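Local coordinates for caspase recruitment domain-containing protein 19 (Homo sapiens, PDB 4FH0), which associates with BCL10 through its caspase recruitment domain and plays a role in inhibiting BCL10-induced activation of NF-kappa-B, at residues L18-R31 with R53-M67. The protein carries 2 engineered substitutions. Residues are numbered along the deposited sequence; the frame is centred on the assembly and turned at random.
Sequences LTGHGRLSEQQVDR and RNPKASLRVRLCDLM. Engineered in segment 53-67: Met67 (natural residue Leu). With SO4 (sulfate ion), chain D.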
loop_
_atom_site.group_PDB
_atom_site.type_symbol
_atom_site.label_atom_id
_atom_site.label_comp_id
_atom_site.label_asym_id
_atom_site.label_seq_id
_atom_site.Cartn_x
_atom_site.Cartn_y
_atom_site.Cartn_z
ATOM N N LEU A 18 -5.058 5.126 6.319
ATOM C CA LEU A 18 -4.510 5.007 4.957
ATOM C C LEU A 18 -5.583 4.990 3.890
ATOM O O LEU A 18 -5.383 5.503 2.788
ATOM C CB LEU A 18 -3.667 3.716 4.825
ATOM C CG LEU A 18 -2.256 3.749 5.398
ATOM C CD1 LEU A 18 -1.744 2.329 5.538
ATOM C CD2 LEU A 18 -1.359 4.531 4.470
ATOM N N THR A 19 -6.714 4.371 4.205
ATOM C CA THR A 19 -7.789 4.171 3.229
ATOM C C THR A 19 -8.840 5.279 3.294
ATOM O O THR A 19 -9.782 5.288 2.523
ATOM C CB THR A 19 -8.465 2.808 3.399
ATOM O OG1 THR A 19 -9.032 2.695 4.711
ATOM C CG2 THR A 19 -7.458 1.665 3.168
ATOM N N GLY A 20 -8.680 6.233 4.201
ATOM C CA GLY A 20 -9.618 7.342 4.255
ATOM C C GLY A 20 -9.568 8.174 2.995
ATOM O O GLY A 20 -8.495 8.414 2.449
ATOM N N HIS A 21 -10.720 8.647 2.534
ATOM C CA HIS A 21 -10.743 9.426 1.310
ATOM C C HIS A 21 -9.854 10.643 1.426
ATOM O O HIS A 21 -9.886 11.335 2.442
ATOM C CB HIS A 21 -12.154 9.888 0.987
ATOM C CG HIS A 21 -13.075 8.778 0.637
ATOM N ND1 HIS A 21 -14.023 8.302 1.513
ATOM C CD2 HIS A 21 -13.171 8.019 -0.479
ATOM C CE1 HIS A 21 -14.692 7.322 0.934
ATOM N NE2 HIS A 21 -14.198 7.134 -0.276
ATOM N N GLY A 22 -9.063 10.887 0.380
ATOM C CA GLY A 22 -8.163 12.022 0.326
ATOM C C GLY A 22 -6.752 11.728 0.821
ATOM O O GLY A 22 -5.830 12.488 0.574
ATOM N N ARG A 23 -6.542 10.617 1.490
ATOM C CA ARG A 23 -5.221 10.377 2.067
ATOM C C ARG A 23 -4.175 10.013 1.013
ATOM O O ARG A 23 -3.054 10.525 1.058
ATOM C CB ARG A 23 -5.345 9.362 3.179
ATOM C CG ARG A 23 -6.186 9.968 4.387
ATOM C CD ARG A 23 -5.269 10.284 5.442
ATOM N NE ARG A 23 -5.839 11.090 6.513
ATOM C CZ ARG A 23 -6.739 10.690 7.406
ATOM N NH1 ARG A 23 -7.321 9.498 7.337
ATOM N NH2 ARG A 23 -7.067 11.525 8.375
ATOM N N LEU A 24 -4.551 9.156 0.072
ATOM C CA LEU A 24 -3.685 8.787 -1.025
ATOM C C LEU A 24 -4.395 9.107 -2.331
ATOM O O LEU A 24 -5.588 8.836 -2.502
ATOM C CB LEU A 24 -3.337 7.302 -0.969
ATOM C CG LEU A 24 -2.314 6.921 0.089
ATOM C CD1 LEU A 24 -2.311 5.424 0.295
ATOM C CD2 LEU A 24 -0.938 7.411 -0.329
ATOM N N SER A 25 -3.655 9.697 -3.253
ATOM C CA SER A 25 -4.165 9.948 -4.591
ATOM C C SER A 25 -3.918 8.769 -5.513
ATOM O O SER A 25 -3.081 7.911 -5.234
ATOM C CB SER A 25 -3.502 11.167 -5.195
ATOM O OG SER A 25 -2.153 10.880 -5.482
ATOM N N GLU A 26 -4.600 8.775 -6.655
ATOM C CA GLU A 26 -4.386 7.739 -7.642
ATOM C C GLU A 26 -2.917 7.693 -8.061
ATOM O O GLU A 26 -2.342 6.615 -8.182
ATOM C CB GLU A 26 -5.286 7.953 -8.855
ATOM C CG GLU A 26 -5.154 6.882 -9.924
ATOM C CD GLU A 26 -5.803 5.582 -9.518
ATOM O OE1 GLU A 26 -6.964 5.623 -9.083
ATOM O OE2 GLU A 26 -5.154 4.512 -9.618
ATOM N N GLN A 27 -2.317 8.857 -8.307
ATOM C CA GLN A 27 -0.917 8.859 -8.726
ATOM C C GLN A 27 -0.024 8.271 -7.656
ATOM O O GLN A 27 0.897 7.541 -7.980
ATOM C CB GLN A 27 -0.446 10.263 -9.104
ATOM C CG GLN A 27 -1.111 10.811 -10.354
ATOM C CD GLN A 27 -0.647 10.118 -11.651
ATOM O OE1 GLN A 27 0.223 9.259 -11.634
ATOM N NE2 GLN A 27 -1.228 10.519 -12.782
ATOM N N GLN A 28 -0.263 8.588 -6.386
ATOM C CA GLN A 28 0.581 8.007 -5.335
ATOM C C GLN A 28 0.414 6.499 -5.275
ATOM O O GLN A 28 1.392 5.764 -5.155
ATOM C CB GLN A 28 0.264 8.638 -3.969
ATOM C CG GLN A 28 0.671 10.105 -3.848
ATOM C CD GLN A 28 0.117 10.735 -2.582
ATOM O OE1 GLN A 28 -1.050 10.594 -2.268
ATOM N NE2 GLN A 28 0.972 11.423 -1.837
ATOM N N VAL A 29 -0.828 6.037 -5.314
ATOM C CA VAL A 29 -1.080 4.614 -5.252
ATOM C C VAL A 29 -0.432 3.912 -6.450
ATOM O O VAL A 29 0.152 2.829 -6.328
ATOM C CB VAL A 29 -2.591 4.320 -5.169
ATOM C CG1 VAL A 29 -2.864 2.823 -5.319
ATOM C CG2 VAL A 29 -3.134 4.883 -3.845
ATOM N N ASP A 30 -0.562 4.510 -7.627
ATOM C CA ASP A 30 0.005 3.887 -8.808
ATOM C C ASP A 30 1.511 3.719 -8.663
ATOM O O ASP A 30 2.057 2.676 -9.050
ATOM C CB ASP A 30 -0.325 4.714 -10.045
ATOM C CG ASP A 30 -1.803 4.763 -10.332
ATOM O OD1 ASP A 30 -2.599 4.009 -9.690
ATOM O OD2 ASP A 30 -2.161 5.585 -11.194
ATOM N N ARG A 31 2.187 4.729 -8.118
ATOM C CA ARG A 31 3.630 4.638 -7.947
ATOM C C ARG A 31 4.016 3.629 -6.871
ATOM O O ARG A 31 5.041 2.965 -6.995
ATOM C CB ARG A 31 4.213 5.997 -7.615
ATOM C CG ARG A 31 4.111 6.935 -8.790
ATOM C CD ARG A 31 4.524 8.305 -8.418
ATOM N NE ARG A 31 4.542 9.170 -9.583
ATOM C CZ ARG A 31 4.446 10.494 -9.541
ATOM N NH1 ARG A 31 4.289 11.141 -8.389
ATOM N NH2 ARG A 31 4.487 11.176 -10.665
ATOM N N ARG A 53 -4.310 -1.211 -10.091
ATOM C CA ARG A 53 -4.238 0.032 -10.864
ATOM C C ARG A 53 -5.473 0.212 -11.759
ATOM O O ARG A 53 -5.565 1.189 -12.506
ATOM C CB ARG A 53 -2.961 0.053 -11.741
ATOM C CG ARG A 53 -1.620 0.181 -10.998
ATOM C CD ARG A 53 -0.432 -0.230 -11.902
ATOM N NE ARG A 53 -0.174 0.749 -12.954
ATOM C CZ ARG A 53 0.540 1.857 -12.784
ATOM N NH1 ARG A 53 1.079 2.131 -11.599
ATOM N NH2 ARG A 53 0.712 2.696 -13.793
ATOM N N ASN A 54 -6.407 -0.733 -11.705
ATOM C CA ASN A 54 -7.549 -0.751 -12.616
ATOM C C ASN A 54 -8.387 0.505 -12.479
ATOM O O ASN A 54 -9.016 0.728 -11.444
ATOM C CB ASN A 54 -8.399 -1.995 -12.351
ATOM C CG ASN A 54 -9.627 -2.058 -13.220
ATOM O OD1 ASN A 54 -9.811 -1.232 -14.092
ATOM N ND2 ASN A 54 -10.482 -3.024 -12.962
ATOM N N PRO A 55 -8.422 1.335 -13.536
ATOM C CA PRO A 55 -9.135 2.601 -13.395
ATOM C C PRO A 55 -10.655 2.440 -13.231
ATOM O O PRO A 55 -11.300 3.388 -12.815
ATOM C CB PRO A 55 -8.834 3.322 -14.720
ATOM C CG PRO A 55 -7.637 2.688 -15.256
ATOM C CD PRO A 55 -7.688 1.261 -14.809
ATOM N N LYS A 56 -11.203 1.268 -13.539
ATOM C CA LYS A 56 -12.651 1.060 -13.474
ATOM C C LYS A 56 -13.166 0.866 -12.038
ATOM O O LYS A 56 -14.351 1.065 -11.777
ATOM C CB LYS A 56 -13.050 -0.143 -14.347
ATOM N N ALA A 57 -12.290 0.497 -11.106
ATOM C CA ALA A 57 -12.695 0.232 -9.712
ATOM C C ALA A 57 -12.337 1.430 -8.837
ATOM O O ALA A 57 -11.301 2.045 -9.064
ATOM C CB ALA A 57 -11.986 -1.001 -9.203
ATOM N N SER A 58 -13.156 1.745 -7.830
ATOM C CA SER A 58 -12.862 2.899 -6.975
ATOM C C SER A 58 -11.526 2.715 -6.259
ATOM O O SER A 58 -11.154 1.615 -5.840
ATOM C CB SER A 58 -13.951 3.160 -5.936
ATOM O OG SER A 58 -13.743 2.403 -4.761
ATOM N N LEU A 59 -10.802 3.815 -6.135
ATOM C CA LEU A 59 -9.493 3.791 -5.508
ATOM C C LEU A 59 -9.561 3.230 -4.089
ATOM O O LEU A 59 -8.713 2.424 -3.710
ATOM C CB LEU A 59 -8.888 5.189 -5.534
ATOM C CG LEU A 59 -7.513 5.278 -4.908
ATOM C CD1 LEU A 59 -6.514 4.425 -5.644
ATOM C CD2 LEU A 59 -7.086 6.730 -4.915
ATOM N N ARG A 60 -10.574 3.621 -3.314
ATOM C CA ARG A 60 -10.640 3.151 -1.931
ATOM C C ARG A 60 -10.818 1.622 -1.875
ATOM O O ARG A 60 -10.224 0.951 -1.020
ATOM C CB ARG A 60 -11.745 3.850 -1.141
ATOM C CG ARG A 60 -11.869 3.387 0.313
ATOM C CD ARG A 60 -12.557 4.436 1.208
ATOM N NE ARG A 60 -12.488 4.097 2.636
ATOM C CZ ARG A 60 -13.327 3.266 3.248
ATOM N NH1 ARG A 60 -14.307 2.681 2.563
ATOM N NH2 ARG A 60 -13.187 3.006 4.543
ATOM N N VAL A 61 -11.636 1.078 -2.775
ATOM C CA VAL A 61 -11.862 -0.361 -2.814
ATOM C C VAL A 61 -10.549 -1.070 -3.152
ATOM O O VAL A 61 -10.179 -2.050 -2.489
ATOM C CB VAL A 61 -12.980 -0.724 -3.815
ATOM C CG1 VAL A 61 -12.993 -2.242 -4.111
ATOM C CG2 VAL A 61 -14.314 -0.275 -3.259
ATOM N N ARG A 62 -9.840 -0.580 -4.169
ATOM C CA ARG A 62 -8.552 -1.151 -4.535
ATOM C C ARG A 62 -7.564 -1.050 -3.375
ATOM O O ARG A 62 -6.836 -2.001 -3.111
ATOM C CB ARG A 62 -8.019 -0.480 -5.793
ATOM C CG ARG A 62 -8.752 -0.919 -7.034
ATOM C CD ARG A 62 -8.211 -0.242 -8.261
ATOM N NE ARG A 62 -8.703 1.115 -8.453
ATOM C CZ ARG A 62 -7.958 2.194 -8.679
ATOM N NH1 ARG A 62 -6.637 2.130 -8.650
ATOM N NH2 ARG A 62 -8.560 3.360 -8.914
ATOM N N LEU A 63 -7.553 0.071 -2.666
ATOM C CA LEU A 63 -6.616 0.217 -1.544
ATOM C C LEU A 63 -6.939 -0.743 -0.421
ATOM O O LEU A 63 -6.049 -1.336 0.161
ATOM C CB LEU A 63 -6.613 1.634 -0.991
ATOM C CG LEU A 63 -5.640 2.587 -1.609
ATOM C CD1 LEU A 63 -5.911 3.951 -0.993
ATOM C CD2 LEU A 63 -4.208 2.116 -1.340
ATOM N N CYS A 64 -8.216 -0.860 -0.074
ATOM C CA CYS A 64 -8.596 -1.784 0.975
ATOM C C CYS A 64 -8.209 -3.204 0.580
ATOM O O CYS A 64 -7.768 -3.987 1.419
ATOM C CB CYS A 64 -10.095 -1.707 1.244
ATOM S SG CYS A 64 -10.654 -0.181 2.060
ATOM N N ASP A 65 -8.390 -3.549 -0.691
ATOM C CA ASP A 65 -8.013 -4.883 -1.153
ATOM C C ASP A 65 -6.495 -5.060 -1.109
ATOM O O ASP A 65 -6.008 -6.123 -0.769
ATOM C CB ASP A 65 -8.559 -5.164 -2.558
ATOM C CG ASP A 65 -10.048 -5.360 -2.573
ATOM O OD1 ASP A 65 -10.655 -5.512 -1.494
ATOM O OD2 ASP A 65 -10.608 -5.354 -3.688
ATOM N N LEU A 66 -5.746 -4.009 -1.422
ATOM C CA LEU A 66 -4.288 -4.071 -1.321
ATOM C C LEU A 66 -3.880 -4.292 0.132
ATOM O O LEU A 66 -3.001 -5.106 0.421
ATOM C CB LEU A 66 -3.653 -2.801 -1.888
ATOM C CG LEU A 66 -2.125 -2.764 -1.779
ATOM C CD1 LEU A 66 -1.458 -3.886 -2.515
ATOM C CD2 LEU A 66 -1.607 -1.412 -2.280
HETATM N N MSE A 67 -4.509 -3.567 1.052
HETATM C CA MSE A 67 -4.176 -3.759 2.456
HETATM C C MSE A 67 -4.441 -5.183 2.903
HETATM O O MSE A 67 -3.624 -5.762 3.604
HETATM C CB MSE A 67 -4.959 -2.805 3.353
HETATM C CG MSE A 67 -4.733 -1.342 3.060
HETATM SE SE MSE A 67 -2.850 -0.788 3.208
HETATM C CE MSE A 67 -2.479 -0.597 1.319
HETATM S S SO4 D . -6.201 14.776 6.374
HETATM O O1 SO4 D . -6.287 14.341 7.760
HETATM O O2 SO4 D . -5.424 13.802 5.577
HETATM O O3 SO4 D . -7.560 14.758 5.828
HETATM O O4 SO4 D . -5.643 16.117 6.256
HETATM O O HOH W 1 -11.223 4.656 6.033
HETATM O O HOH W 2 -5.286 3.799 -12.385
#
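Leu59 and Leu63 pack on Val29 where the six-helix CARD bundle brings the start of helix 59-73 against helix 26-37 and the loop before it. The axes of 26-31 and 59-67 come within 11.4 Å and lie 31° from parallel. In one of its two deposited conformers Arg53 brings NH1 to 3.3 Å from Asp30 CB, with the guanidinium face turned to Asp30 CG and the two charges merely near each other. Water 2 donates to both Arg53 O and Glu26 OE2. Leu59, its CG anti to the backbone N, sends CD2 to 3.5 Å from Leu24 O and CD1 against Val29 CG2.

Arg60, extended from CG to NE, crosses the loop at about a right angle to Thr19 and His21: its CD sits over one face of the His21 ring, 3.8 Å from the centroid, a CH-pi contact, while NE gives a weak bond to Thr19 O (129°). Water 1 joins Arg60 NH2 to Thr19 OG1, which also donates to Thr15 O.

Arg62, bent at chi3 (-80°), meets Glu26 end-on. In this salt bridge Arg62 NH2 donates to Glu26 OE1 at 2.8 Å and Arg62 NH1 to Glu26 OE2 at 3.0 Å, both on syn lone pairs, with the two planes nearly coplanar. NE and NH2 together grip Ala57 O and NH1 also reaches Phe52 O, fixing the guanidinium's rotation. A leucine in its place would probably leave the Glu26 carboxylate without its countercharge and Ala57 O without both these donors.

Leu63 fills the apolar centre, its CD2 lying 3.9 Å from Val29 CG2 and both methyls meeting Leu24 CD1. Cys64 SG touches Thr19 CG2. At engineered Met67, a selenomethionine, SE packs 4.0 Å from Leu18 CD1.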